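Local coordinates for DPS family protein (Vibrio cholerae O1 biovar El Tor, PDB 3IQ1), which probably binds ferric iron and oxidises metal ions, as Dps-family members of the ferritin superfamily do, and assembles as a shell of twelve subunits, at residues N25-A28 against N29-F33; M35-R38 against G39-W42; F50-H53 against A54-E58; S105-Q108 against G109-D112; L150-M153 against L154-L158. All blocks are in the same frame, centred on the assembly; numbering follows the deposited sequence.

All five contacts are local, each within one helix of the four-helix ferritin-like bundle. Interactions 1 and 2 adjoin on helix 13-43, centres 14 Å apart, and both reach a second subunit. Interactions 2, 3 and 4 lie on one side of the chain's centre, interaction 5 sharing a side with 3 and 4; the four sit one on each long helix. Between interactions 2 and 3, centres 10 Å apart, His-41 ND1 lies 2.8 Å from His-53 O, a probable hydrogen bond. Interactions 4 and 5, centres also 10 Å apart, meet with Met-107 CE 3.4 Å from Leu-154 CD2. Phe-56 of interaction 3 packs on Leu-110 and Met-107 of interaction 4. Interaction 1 joins through Phe-33 and Leu-110.

Interaction 1: residues N25-A28 against N29-F33; sequences NLLA and NYQVF
Helix 13-43 of the ferritin-like four-helix bundle carries this contact, in which Leu-26 lies alongside Tyr-30 one turn further on, both side chains pointing the same way. The leucine carries CG anti to its own backbone nitrogen (chi1 -178°), which lays the branched end along one side of the phenol ring: CG is 3.7 Å from Tyr-30 CE1, and CD1 approaches the same ring carbon at 3.8 Å. At the edge of that ring, in its plane, sits the carbonyl oxygen of Leu-26, 3.4 Å from Tyr-30 CD1. The same oxygen takes the backbone N-H of Tyr-30 at 2.9 Å, in the carbonyl plane and nearly straight at 167°. Leu-27 and Gln-31 likewise lie side by side, with Leu-27 CD1 4.1 Å from Gln-31 CG; the glutamine chain is bent at chi2. Backbone bonds from Asn-29, Gln-31 and Val-32 continue the helical ladder. The polar ends look outward from the helix: Tyr-30 OH bonds to Gln-121 and Gln-147 of the other helices, and Gln-31 NE2 to Tyr-88. Tyr-30 and Gln-31 thus divide their work, an apolar shaft packing on the preceding turn while the polar terminus is satisfied by a different helix, and the bonds at the phenol oxygen probably help fix the ring against Leu-26.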
loop_
_atom_site.group_PDB
_atom_site.type_symbol
_atom_site.label_atom_id
_atom_site.label_comp_id
_atom_site.label_asym_id
_atom_site.label_seq_id
_atom_site.Cartn_x
_atom_site.Cartn_y
_atom_site.Cartn_z
ATOM N N ASN B 25 0.585 37.504 14.743
ATOM C CA ASN B 25 0.449 38.393 13.547
ATOM C C ASN B 25 0.778 37.630 12.277
ATOM O O ASN B 25 0.163 37.784 11.241
ATOM C CB ASN B 25 1.293 39.652 13.684
ATOM C CG ASN B 25 0.734 40.601 14.697
ATOM O OD1 ASN B 25 -0.498 40.635 14.965
ATOM N ND2 ASN B 25 1.626 41.451 15.249
ATOM N N LEU B 26 1.757 36.750 12.370
ATOM C CA LEU B 26 2.082 35.888 11.240
ATOM C C LEU B 26 0.900 34.998 10.860
ATOM O O LEU B 26 0.597 34.833 9.686
ATOM C CB LEU B 26 3.314 35.058 11.524
ATOM C CG LEU B 26 3.844 34.120 10.417
ATOM C CD1 LEU B 26 4.336 34.856 9.205
ATOM C CD2 LEU B 26 4.929 33.230 11.003
ATOM N N LEU B 27 0.289 34.372 11.854
ATOM C CA LEU B 27 -0.880 33.496 11.678
ATOM C C LEU B 27 -2.009 34.246 10.983
ATOM O O LEU B 27 -2.622 33.708 10.072
ATOM C CB LEU B 27 -1.307 32.955 13.049
ATOM C CG LEU B 27 -2.583 32.131 13.073
ATOM C CD1 LEU B 27 -2.477 30.923 12.164
ATOM C CD2 LEU B 27 -2.896 31.717 14.489
ATOM N N ALA B 28 -2.254 35.486 11.383
ATOM C CA ALA B 28 -3.244 36.339 10.699
ATOM C C ALA B 28 -2.977 36.499 9.216
ATOM O O ALA B 28 -3.891 36.385 8.397
ATOM C CB ALA B 28 -3.314 37.697 11.369
ATOM N N ASN B 29 -1.708 36.759 8.881
ATOM C CA ASN B 29 -1.319 36.853 7.503
ATOM C C ASN B 29 -1.538 35.533 6.782
ATOM O O ASN B 29 -2.027 35.522 5.657
ATOM C CB ASN B 29 0.115 37.319 7.389
ATOM C CG ASN B 29 0.253 38.838 7.631
ATOM O OD1 ASN B 29 1.153 39.271 8.405
ATOM N ND2 ASN B 29 -0.548 39.617 7.015
ATOM N N TYR B 30 -1.118 34.424 7.383
ATOM C CA TYR B 30 -1.374 33.127 6.773
ATOM C C TYR B 30 -2.821 32.886 6.451
ATOM O O TYR B 30 -3.154 32.294 5.409
ATOM C CB TYR B 30 -0.851 31.967 7.615
ATOM C CG TYR B 30 0.552 31.524 7.358
ATOM C CD1 TYR B 30 1.628 32.075 8.030
ATOM C CD2 TYR B 30 0.817 30.541 6.447
ATOM C CE1 TYR B 30 2.906 31.663 7.799
ATOM C CE2 TYR B 30 2.139 30.106 6.233
ATOM C CZ TYR B 30 3.156 30.677 6.878
ATOM O OH TYR B 30 4.447 30.238 6.611
ATOM N N GLN B 31 -3.692 33.265 7.361
ATOM C CA GLN B 31 -5.105 32.915 7.276
ATOM C C GLN B 31 -5.731 33.708 6.109
ATOM O O GLN B 31 -6.435 33.118 5.264
ATOM C CB GLN B 31 -5.784 33.162 8.622
ATOM C CG GLN B 31 -5.465 32.095 9.662
ATOM C CD GLN B 31 -6.272 30.814 9.514
ATOM O OE1 GLN B 31 -6.511 30.360 8.382
ATOM N NE2 GLN B 31 -6.606 30.168 10.643
ATOM N N VAL B 32 -5.462 35.022 6.042
ATOM C CA VAL B 32 -5.934 35.816 4.911
ATOM C C VAL B 32 -5.351 35.330 3.592
ATOM O O VAL B 32 -6.070 35.194 2.595
ATOM C CB VAL B 32 -5.681 37.313 5.115
ATOM C CG1 VAL B 32 -6.147 38.150 3.867
ATOM C CG2 VAL B 32 -6.426 37.841 6.362
ATOM N N PHE B 33 -4.083 34.961 3.592
ATOM C CA PHE B 33 -3.443 34.482 2.392
ATOM C C PHE B 33 -4.037 33.135 1.934
ATOM O O PHE B 33 -4.220 32.908 0.726
ATOM C CB PHE B 33 -1.956 34.364 2.700
ATOM C CG PHE B 33 -1.056 34.128 1.499
ATOM C CD1 PHE B 33 -1.097 34.934 0.364
ATOM C CD2 PHE B 33 -0.073 33.177 1.582
ATOM C CE1 PHE B 33 -0.234 34.770 -0.680
ATOM C CE2 PHE B 33 0.824 32.991 0.513
ATOM C CZ PHE B 33 0.748 33.807 -0.622
#

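Interaction 2: residues M35-R38 against G39-W42; sequences MNTR and GYHW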
loop_
_atom_site.group_PDB
_atom_site.type_symbol
_atom_site.label_atom_id
_atom_site.label_comp_id
_atom_site.label_asym_id
_atom_site.label_seq_id
_atom_site.Cartn_x
_atom_site.Cartn_y
_atom_site.Cartn_z
HETATM N N MSE B 35 -7.027 32.133 2.430
HETATM C CA MSE B 35 -8.350 32.436 1.926
HETATM C C MSE B 35 -8.210 32.959 0.506
HETATM O O MSE B 35 -8.952 32.536 -0.390
HETATM C CB MSE B 35 -9.114 33.436 2.829
HETATM C CG MSE B 35 -10.556 33.683 2.475
HETATM SE SE MSE B 35 -11.553 32.028 2.822
HETATM C CE MSE B 35 -11.860 31.602 1.082
ATOM N N ASN B 36 -7.280 33.892 0.291
ATOM C CA ASN B 36 -7.034 34.382 -1.065
ATOM C C ASN B 36 -6.702 33.267 -2.055
ATOM O O ASN B 36 -7.171 33.262 -3.202
ATOM C CB ASN B 36 -5.902 35.423 -1.087
ATOM C CG ASN B 36 -6.257 36.727 -0.396
ATOM O OD1 ASN B 36 -7.401 36.987 -0.094
ATOM N ND2 ASN B 36 -5.224 37.543 -0.094
ATOM N N THR B 37 -5.882 32.306 -1.613
ATOM C CA THR B 37 -5.436 31.198 -2.432
ATOM C C THR B 37 -6.590 30.232 -2.732
ATOM O O THR B 37 -6.666 29.687 -3.854
ATOM C CB THR B 37 -4.244 30.469 -1.788
ATOM O OG1 THR B 37 -3.247 31.439 -1.484
ATOM C CG2 THR B 37 -3.652 29.409 -2.741
ATOM N N ARG B 38 -7.512 30.036 -1.767
ATOM C CA ARG B 38 -8.701 29.276 -2.032
ATOM C C ARG B 38 -9.500 29.957 -3.151
ATOM O O ARG B 38 -9.980 29.282 -4.080
ATOM C CB ARG B 38 -9.526 29.128 -0.769
ATOM C CG ARG B 38 -8.861 28.221 0.239
ATOM C CD ARG B 38 -9.205 26.834 -0.004
ATOM N NE ARG B 38 -10.441 26.429 0.693
ATOM C CZ ARG B 38 -10.929 25.212 0.624
ATOM N NH1 ARG B 38 -10.340 24.320 -0.133
ATOM N NH2 ARG B 38 -12.010 24.854 1.322
ATOM N N GLY B 39 -9.625 31.289 -3.082
ATOM C CA GLY B 39 -10.288 32.045 -4.131
ATOM C C GLY B 39 -9.587 31.847 -5.481
ATOM O O GLY B 39 -10.213 31.700 -6.523
ATOM N N TYR B 40 -8.266 31.894 -5.475
ATOM C CA TYR B 40 -7.535 31.719 -6.728
ATOM C C TYR B 40 -7.867 30.377 -7.385
ATOM O O TYR B 40 -8.029 30.303 -8.625
ATOM C CB TYR B 40 -6.029 31.828 -6.519
ATOM C CG TYR B 40 -5.480 33.129 -5.918
ATOM C CD1 TYR B 40 -6.156 34.318 -5.981
ATOM C CD2 TYR B 40 -4.213 33.143 -5.332
ATOM C CE1 TYR B 40 -5.603 35.498 -5.433
ATOM C CE2 TYR B 40 -3.653 34.265 -4.812
ATOM C CZ TYR B 40 -4.330 35.471 -4.846
ATOM O OH TYR B 40 -3.790 36.628 -4.328
ATOM N N HIS B 41 -7.899 29.319 -6.564
ATOM C CA HIS B 41 -8.303 27.965 -6.957
ATOM C C HIS B 41 -9.679 27.922 -7.551
ATOM O O HIS B 41 -9.884 27.363 -8.613
ATOM C CB HIS B 41 -8.177 27.065 -5.720
ATOM C CG HIS B 41 -8.810 25.725 -5.822
ATOM N ND1 HIS B 41 -8.295 24.694 -6.599
ATOM C CD2 HIS B 41 -9.860 25.203 -5.149
ATOM C CE1 HIS B 41 -9.036 23.614 -6.425
ATOM N NE2 HIS B 41 -10.011 23.897 -5.569
ATOM N N TRP B 42 -10.656 28.455 -6.830
ATOM C CA TRP B 42 -12.044 28.434 -7.288
ATOM C C TRP B 42 -12.278 29.214 -8.547
ATOM O O TRP B 42 -13.076 28.777 -9.404
ATOM C CB TRP B 42 -12.970 28.975 -6.195
ATOM C CG TRP B 42 -13.079 28.069 -4.998
ATOM C CD1 TRP B 42 -12.952 26.712 -4.972
ATOM C CD2 TRP B 42 -13.289 28.483 -3.654
ATOM N NE1 TRP B 42 -13.066 26.252 -3.699
ATOM C CE2 TRP B 42 -13.278 27.311 -2.858
ATOM C CE3 TRP B 42 -13.480 29.711 -3.050
ATOM C CZ2 TRP B 42 -13.466 27.344 -1.509
ATOM C CZ3 TRP B 42 -13.674 29.759 -1.665
ATOM C CH2 TRP B 42 -13.640 28.565 -0.910
HETATM O O HOH W 1 -2.774 37.049 -1.687
#
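Trp-42 lies against two residues of the preceding turns, Arg-38 and Met-35, and its indole is packed closely. Arg-38 CB stands over the six-membered ring, 4.3 Å from its centroid and 14° off the normal, a CH-pi contact. Bends at chi2 and chi3 fold the arginine back, bringing Trp-42 CZ2 over one face of the guanidinium, 3.9 Å from Arg-38 CZ. The two planes are 50° apart, so this is an inclined approach and not a parallel stack. Met-35, a selenomethionine, adds CE at 3.8 Å from Trp-42 CZ3. Closer still is the approach to Tyr-40, whose ring has Asn-36 O over one face, 3.1 Å from Tyr-40 CD1; that oxygen also accepts the Tyr-40 N-H at 2.9 Å.

Toward the phenol end the direct packing is looser, Asn-36 CB being 4.1 Å from Tyr-40 OH. Here a water joins the side chains, accepting from Asn-36 ND2 at 3.0 Å and lying 2.9 Å from Tyr-40 OH. Lys-95 and His-97 supply further bonds to these polar groups. Arg-38 NH2 makes a salt bridge to Asp-68 of a second subunit, whose Ala-71 packs on Trp-42. The arrangement is that of a bundle helix of the ferritin-like fold buried on both flanks, one against its own subunit and another against a neighbouring copy.

Interaction 3: residues F50-H53 against A54-E58; sequences FELH and AKFEE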
loop_
_atom_site.group_PDB
_atom_site.type_symbol
_atom_site.label_atom_id
_atom_site.label_comp_id
_atom_site.label_asym_id
_atom_site.label_seq_id
_atom_site.Cartn_x
_atom_site.Cartn_y
_atom_site.Cartn_z
ATOM N N PHE B 50 -6.822 23.795 -15.569
ATOM C CA PHE B 50 -6.520 22.554 -14.903
ATOM C C PHE B 50 -5.221 22.637 -14.142
ATOM O O PHE B 50 -5.139 22.202 -12.992
ATOM C CB PHE B 50 -6.517 21.381 -15.869
ATOM C CG PHE B 50 -7.881 21.096 -16.474
ATOM C CD1 PHE B 50 -8.924 20.705 -15.678
ATOM C CD2 PHE B 50 -8.059 21.202 -17.832
ATOM C CE1 PHE B 50 -10.173 20.440 -16.256
ATOM C CE2 PHE B 50 -9.282 20.925 -18.413
ATOM C CZ PHE B 50 -10.326 20.568 -17.610
ATOM N N GLU B 51 -4.224 23.214 -14.777
ATOM C CA GLU B 51 -2.899 23.327 -14.212
ATOM C C GLU B 51 -2.907 24.127 -12.909
ATOM O O GLU B 51 -2.342 23.709 -11.875
ATOM C CB GLU B 51 -1.996 24.042 -15.193
ATOM C CG GLU B 51 -0.593 24.213 -14.573
ATOM C CD GLU B 51 0.412 24.841 -15.483
ATOM O OE1 GLU B 51 1.118 25.807 -15.072
ATOM O OE2 GLU B 51 0.482 24.384 -16.628
ATOM N N LEU B 52 -3.524 25.295 -12.960
ATOM C CA LEU B 52 -3.516 26.183 -11.806
ATOM C C LEU B 52 -4.573 25.840 -10.773
ATOM O O LEU B 52 -4.355 26.043 -9.573
ATOM C CB LEU B 52 -3.628 27.644 -12.261
ATOM C CG LEU B 52 -2.468 28.182 -13.090
ATOM C CD1 LEU B 52 -2.673 29.664 -13.427
ATOM C CD2 LEU B 52 -1.126 27.961 -12.358
ATOM N N HIS B 53 -5.706 25.263 -11.180
ATOM C CA HIS B 53 -6.691 24.742 -10.206
ATOM C C HIS B 53 -5.942 23.761 -9.309
ATOM O O HIS B 53 -6.044 23.836 -8.076
ATOM C CB HIS B 53 -7.853 24.098 -10.965
ATOM C CG HIS B 53 -9.022 23.648 -10.141
ATOM N ND1 HIS B 53 -9.904 24.523 -9.526
ATOM C CD2 HIS B 53 -9.488 22.406 -9.878
ATOM C CE1 HIS B 53 -10.838 23.829 -8.898
ATOM N NE2 HIS B 53 -10.604 22.546 -9.075
ATOM N N ALA B 54 -5.120 22.922 -9.921
ATOM C CA ALA B 54 -4.359 21.936 -9.168
ATOM C C ALA B 54 -3.195 22.581 -8.379
ATOM O O ALA B 54 -2.988 22.243 -7.195
ATOM C CB ALA B 54 -3.826 20.813 -10.071
ATOM N N LYS B 55 -2.468 23.513 -9.003
ATOM C CA LYS B 55 -1.346 24.178 -8.312
ATOM C C LYS B 55 -1.772 24.973 -7.090
ATOM O O LYS B 55 -1.141 24.891 -6.039
ATOM C CB LYS B 55 -0.548 25.043 -9.283
ATOM C CG LYS B 55 0.701 25.727 -8.725
ATOM C CD LYS B 55 1.699 24.826 -8.029
ATOM C CE LYS B 55 2.216 23.757 -8.968
ATOM N NZ LYS B 55 3.396 23.005 -8.351
ATOM N N PHE B 56 -2.849 25.731 -7.233
ATOM C CA PHE B 56 -3.369 26.541 -6.131
ATOM C C PHE B 56 -3.804 25.639 -4.981
ATOM O O PHE B 56 -3.603 25.991 -3.819
ATOM C CB PHE B 56 -4.473 27.472 -6.584
ATOM C CG PHE B 56 -4.013 28.555 -7.538
ATOM C CD1 PHE B 56 -2.805 29.211 -7.369
ATOM C CD2 PHE B 56 -4.815 28.953 -8.560
ATOM C CE1 PHE B 56 -2.415 30.209 -8.275
ATOM C CE2 PHE B 56 -4.455 29.931 -9.422
ATOM C CZ PHE B 56 -3.242 30.555 -9.296
ATOM N N GLU B 57 -4.432 24.503 -5.286
ATOM C CA GLU B 57 -4.766 23.538 -4.247
ATOM C C GLU B 57 -3.525 22.994 -3.520
ATOM O O GLU B 57 -3.518 22.895 -2.290
ATOM C CB GLU B 57 -5.629 22.400 -4.814
ATOM C CG GLU B 57 -6.015 21.375 -3.812
ATOM C CD GLU B 57 -6.809 20.213 -4.412
ATOM O OE1 GLU B 57 -6.483 19.743 -5.526
ATOM O OE2 GLU B 57 -7.679 19.705 -3.703
ATOM N N GLU B 58 -2.470 22.666 -4.261
ATOM C CA GLU B 58 -1.219 22.243 -3.638
ATOM C C GLU B 58 -0.729 23.316 -2.667
ATOM O O GLU B 58 -0.329 23.019 -1.543
ATOM C CB GLU B 58 -0.188 21.988 -4.730
ATOM C CG GLU B 58 1.122 21.614 -4.224
ATOM C CD GLU B 58 2.160 21.510 -5.325
ATOM O OE1 GLU B 58 1.772 21.452 -6.499
ATOM O OE2 GLU B 58 3.351 21.439 -4.978
#
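Apolar packing across this turn centres on Leu-52 and Phe-56, with Leu-52 CB 3.7 Å from Phe-56 CE2. A chi1 of -66° on Phe-56 sets CG beside its own backbone nitrogen and so swings the ring back over the preceding turn.

Backbone hydrogen bonds run in the regular i to i+4 pattern. Phe-56 N to Leu-52 O is short and fairly straight, 2.8 Å and 169°; the oxygen that accepts it, Leu-52 O, also lies 3.1 Å from the ring carbon Phe-56 CD2. The bond from Glu-57 N to His-53 O is longer at 3.3 Å. All belong to helix 49-76 of the ferritin-like bundle, where Phe-56 faces inward onto Ser-106, Met-107 and Leu-110 of helix 103-131, and His-53 stacks on His-41 of helix 13-43.

Charged groups occupy the outer side. Lys-55, bent at chi2 and chi3, brings NZ 2.9 Å from Glu-58 OE1 in a salt bridge, reaching the oxygen from above the carboxylate plane, 39° out of it. The same lysine makes a cation-pi contact with Phe-50 of another subunit, while Glu-51 OE1 bonds to Trp-157 NE1 of its own chain.

Interaction 4: residues S105-Q108 against G109-D112; sequences SSMQ and GLVD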
loop_
_atom_site.group_PDB
_atom_site.type_symbol
_atom_site.label_atom_id
_atom_site.label_comp_id
_atom_site.label_asym_id
_atom_site.label_seq_id
_atom_site.Cartn_x
_atom_site.Cartn_y
_atom_site.Cartn_z
ATOM N N SER B 105 -2.487 37.367 -12.422
ATOM C CA SER B 105 -2.860 38.124 -11.204
ATOM C C SER B 105 -2.783 37.264 -9.941
ATOM O O SER B 105 -2.327 37.736 -8.895
ATOM C CB SER B 105 -4.226 38.810 -11.244
ATOM O OG SER B 105 -5.256 37.970 -11.529
ATOM N N SER B 106 -3.226 36.029 -10.053
ATOM C CA SER B 106 -3.229 35.127 -8.895
ATOM C C SER B 106 -1.833 34.747 -8.504
ATOM O O SER B 106 -1.475 34.854 -7.337
ATOM C CB SER B 106 -4.088 33.910 -9.175
ATOM O OG SER B 106 -5.454 34.326 -9.295
HETATM N N MSE B 107 -1.017 34.377 -9.498
HETATM C CA MSE B 107 0.391 34.014 -9.264
HETATM C C MSE B 107 1.184 35.194 -8.675
HETATM O O MSE B 107 1.978 35.017 -7.757
HETATM C CB MSE B 107 1.040 33.504 -10.548
HETATM C CG MSE B 107 0.476 32.118 -10.951
HETATM SE SE MSE B 107 0.995 30.632 -9.858
HETATM C CE MSE B 107 2.787 30.629 -10.587
ATOM N N GLN B 108 0.973 36.400 -9.204
ATOM C CA GLN B 108 1.629 37.592 -8.612
ATOM C C GLN B 108 1.180 37.845 -7.176
ATOM O O GLN B 108 1.976 38.248 -6.313
ATOM C CB GLN B 108 1.351 38.829 -9.468
ATOM C CG GLN B 108 2.207 40.040 -9.071
ATOM C CD GLN B 108 3.703 39.790 -9.204
ATOM O OE1 GLN B 108 4.187 39.362 -10.259
ATOM N NE2 GLN B 108 4.452 40.033 -8.126
ATOM N N GLY B 109 -0.106 37.607 -6.922
ATOM C CA GLY B 109 -0.670 37.690 -5.547
ATOM C C GLY B 109 0.081 36.783 -4.598
ATOM O O GLY B 109 0.457 37.180 -3.492
ATOM N N LEU B 110 0.359 35.598 -5.073
ATOM C CA LEU B 110 1.104 34.621 -4.272
ATOM C C LEU B 110 2.497 35.131 -4.017
ATOM O O LEU B 110 2.972 35.088 -2.869
ATOM C CB LEU B 110 1.128 33.254 -4.973
ATOM C CG LEU B 110 -0.218 32.486 -4.963
ATOM C CD1 LEU B 110 0.013 31.153 -5.652
ATOM C CD2 LEU B 110 -0.739 32.204 -3.536
ATOM N N VAL B 111 3.196 35.589 -5.061
ATOM C CA VAL B 111 4.549 36.097 -4.872
ATOM C C VAL B 111 4.560 37.202 -3.810
ATOM O O VAL B 111 5.421 37.245 -2.897
ATOM C CB VAL B 111 5.134 36.573 -6.197
ATOM C CG1 VAL B 111 6.450 37.421 -5.994
ATOM C CG2 VAL B 111 5.454 35.356 -7.083
ATOM N N ASP B 112 3.648 38.148 -3.946
ATOM C CA ASP B 112 3.649 39.294 -3.051
ATOM C C ASP B 112 3.326 38.893 -1.603
ATOM O O ASP B 112 3.957 39.423 -0.666
ATOM C CB ASP B 112 2.668 40.302 -3.568
ATOM C CG ASP B 112 3.112 40.925 -4.911
ATOM O OD1 ASP B 112 4.332 40.920 -5.221
ATOM O OD2 ASP B 112 2.278 41.512 -5.621
#
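Gln-108 turns CG away from its own backbone nitrogen (chi1 -169°) and then bends at chi2, while Asp-112 holds CG beside its backbone nitrogen (chi1 -67°); together these rotations bring amide and carboxylate together across one turn of helix 103-131 in the ferritin-like bundle. Gln-108 NE2 donates to Asp-112 OD1 at 3.0 Å in a moderately bent hydrogen bond. The acceptor lies in the amide plane, yet the donor comes from above the carboxylate plane, 48° out of it. The two planes are inclined to each other. The same two residues are also joined by the backbone bond from Asp-112 N to Gln-108 O, 2.9 Å. Asp-112 is exposed, which puts this polar pair on the outer side of the helix.

Met-107 and Leu-110 give the buried side an apolar patch. Selenomethionine Met-107 brings SE to 4.4 Å from Leu-110 CD1, a light touch; both side chains also pack on other helices, Leu-110 on Phe-33, Thr-37 and Tyr-40, and Met-107 on Leu-154 and Trp-157. Nearer the helix start, Ser-105 OG bonds to Asp-102 and Ser-106 OG to Ser-100. Val-111 spans the two sides, its CG2 3.6 Å from Met-107 O and its other methyl, CG1, 3.9 Å from Gln-108 NE2.

Interaction 5: residues L150-M153 against L154-L158; sequences LVWM and LNAWL
Leu-154, with Met-153 and Val-151 after it, has the most surface buried in this turn. Leu-154 meets Leu-150 one turn back, where the two side chains run at a slant to each other: Leu-150 CD1 is 4.0 Å from Leu-154 CG and 4.1 Å from Leu-154 CD2. Leu-154 CG also rests 3.3 Å from Leu-150 O, the oxygen that accepts Leu-154 N at 2.9 Å in a bond of 173°, the straightest of the bonds across the contact.

Met-153, a selenomethionine, contributes mainly through its backbone, its carbonyl oxygen taking Trp-157 N at 3.1 Å. Its side chain turns outward to Phe-49 of a neighbouring subunit. The segment is the C-terminal part of helix 134-158, the last helix of the ferritin-like bundle, and Leu-154 points into that bundle, onto Met-107 and Val-111 of helix 103-131 and Ile-59 of helix 49-76.

Val-151 lies side by side with Asn-155. Two N-H groups of the asparagine grip Val-151 O: the backbone N at 3.0 Å and ND2 at 3.1 Å, arriving from opposite faces of the carbonyl plane. The side-chain donor stands 46° out of that plane, and Asn-155 ND2 passes 3.4 Å from Val-151 CG1. Both residues also pack on Leu-8 of a further subunit.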
loop_
_atom_site.group_PDB
_atom_site.type_symbol
_atom_site.label_atom_id
_atom_site.label_comp_id
_atom_site.label_asym_id
_atom_site.label_seq_id
_atom_site.Cartn_x
_atom_site.Cartn_y
_atom_site.Cartn_z
ATOM N N LEU B 150 9.651 28.079 -3.187
ATOM C CA LEU B 150 8.394 28.294 -3.883
ATOM C C LEU B 150 8.410 29.614 -4.600
ATOM O O LEU B 150 7.937 29.722 -5.747
ATOM C CB LEU B 150 7.220 28.219 -2.923
ATOM C CG LEU B 150 5.810 28.314 -3.533
ATOM C CD1 LEU B 150 5.595 27.397 -4.790
ATOM C CD2 LEU B 150 4.735 28.017 -2.453
ATOM N N VAL B 151 8.943 30.637 -3.938
ATOM C CA VAL B 151 9.022 31.949 -4.580
ATOM C C VAL B 151 9.860 31.886 -5.864
ATOM O O VAL B 151 9.504 32.522 -6.887
ATOM C CB VAL B 151 9.471 33.023 -3.575
ATOM C CG1 VAL B 151 9.868 34.377 -4.295
ATOM C CG2 VAL B 151 8.351 33.286 -2.563
ATOM N N TRP B 152 10.970 31.154 -5.865
ATOM C CA TRP B 152 11.726 30.911 -7.093
ATOM C C TRP B 152 10.830 30.333 -8.204
ATOM O O TRP B 152 10.750 30.876 -9.314
ATOM C CB TRP B 152 12.955 30.026 -6.824
ATOM C CG TRP B 152 13.348 29.210 -8.049
ATOM C CD1 TRP B 152 13.698 29.698 -9.281
ATOM C CD2 TRP B 152 13.324 27.784 -8.187
ATOM N NE1 TRP B 152 13.856 28.683 -10.163
ATOM C CE2 TRP B 152 13.662 27.492 -9.533
ATOM C CE3 TRP B 152 13.078 26.724 -7.314
ATOM C CZ2 TRP B 152 13.750 26.217 -10.006
ATOM C CZ3 TRP B 152 13.168 25.442 -7.791
ATOM C CH2 TRP B 152 13.496 25.199 -9.150
HETATM N N MSE B 153 10.081 29.295 -7.888
HETATM C CA MSE B 153 9.227 28.648 -8.878
HETATM C C MSE B 153 8.111 29.555 -9.415
HETATM O O MSE B 153 7.854 29.568 -10.625
HETATM C CB MSE B 153 8.654 27.354 -8.299
HETATM C CG MSE B 153 9.679 26.392 -7.832
HETATM SE SE MSE B 153 8.837 24.737 -7.220
HETATM C CE MSE B 153 7.975 25.422 -5.778
ATOM N N LEU B 154 7.403 30.245 -8.525
ATOM C CA LEU B 154 6.340 31.138 -8.930
ATOM C C LEU B 154 6.896 32.212 -9.863
ATOM O O LEU B 154 6.302 32.532 -10.901
ATOM C CB LEU B 154 5.750 31.797 -7.685
ATOM C CG LEU B 154 5.034 30.872 -6.715
ATOM C CD1 LEU B 154 4.568 31.685 -5.474
ATOM C CD2 LEU B 154 3.861 30.125 -7.357
ATOM N N ASN B 155 8.009 32.825 -9.477
ATOM C CA ASN B 155 8.665 33.862 -10.336
ATOM C C ASN B 155 9.152 33.294 -11.677
ATOM O O ASN B 155 9.086 33.983 -12.697
ATOM C CB ASN B 155 9.823 34.519 -9.613
ATOM C CG ASN B 155 9.377 35.688 -8.756
ATOM O OD1 ASN B 155 8.911 36.763 -9.257
ATOM N ND2 ASN B 155 9.524 35.523 -7.447
ATOM N N ALA B 156 9.565 32.028 -11.682
ATOM C CA ALA B 156 9.978 31.358 -12.928
ATOM C C ALA B 156 8.778 31.297 -13.876
ATOM O O ALA B 156 8.917 31.610 -15.044
ATOM C CB ALA B 156 10.600 29.909 -12.672
ATOM N N TRP B 157 7.614 30.900 -13.359
ATOM C CA TRP B 157 6.396 30.776 -14.144
ATOM C C TRP B 157 6.021 32.127 -14.756
ATOM O O TRP B 157 5.569 32.235 -15.911
ATOM C CB TRP B 157 5.271 30.260 -13.249
ATOM C CG TRP B 157 4.007 29.939 -13.985
ATOM C CD1 TRP B 157 3.614 28.703 -14.389
ATOM C CD2 TRP B 157 2.929 30.828 -14.289
ATOM N NE1 TRP B 157 2.372 28.783 -14.979
ATOM C CE2 TRP B 157 1.927 30.071 -14.922
ATOM C CE3 TRP B 157 2.719 32.204 -14.116
ATOM C CZ2 TRP B 157 0.740 30.640 -15.364
ATOM C CZ3 TRP B 157 1.538 32.772 -14.566
ATOM C CH2 TRP B 157 0.558 31.987 -15.181
ATOM N N LEU B 158 6.252 33.184 -13.981
ATOM C CA LEU B 158 5.868 34.536 -14.388
ATOM C C LEU B 158 6.814 35.199 -15.352
ATOM O O LEU B 158 6.495 36.267 -15.891
ATOM C CB LEU B 158 5.771 35.459 -13.151
ATOM C CG LEU B 158 4.589 35.160 -12.239
ATOM C CD1 LEU B 158 4.775 35.787 -10.892
ATOM C CD2 LEU B 158 3.294 35.700 -12.866
#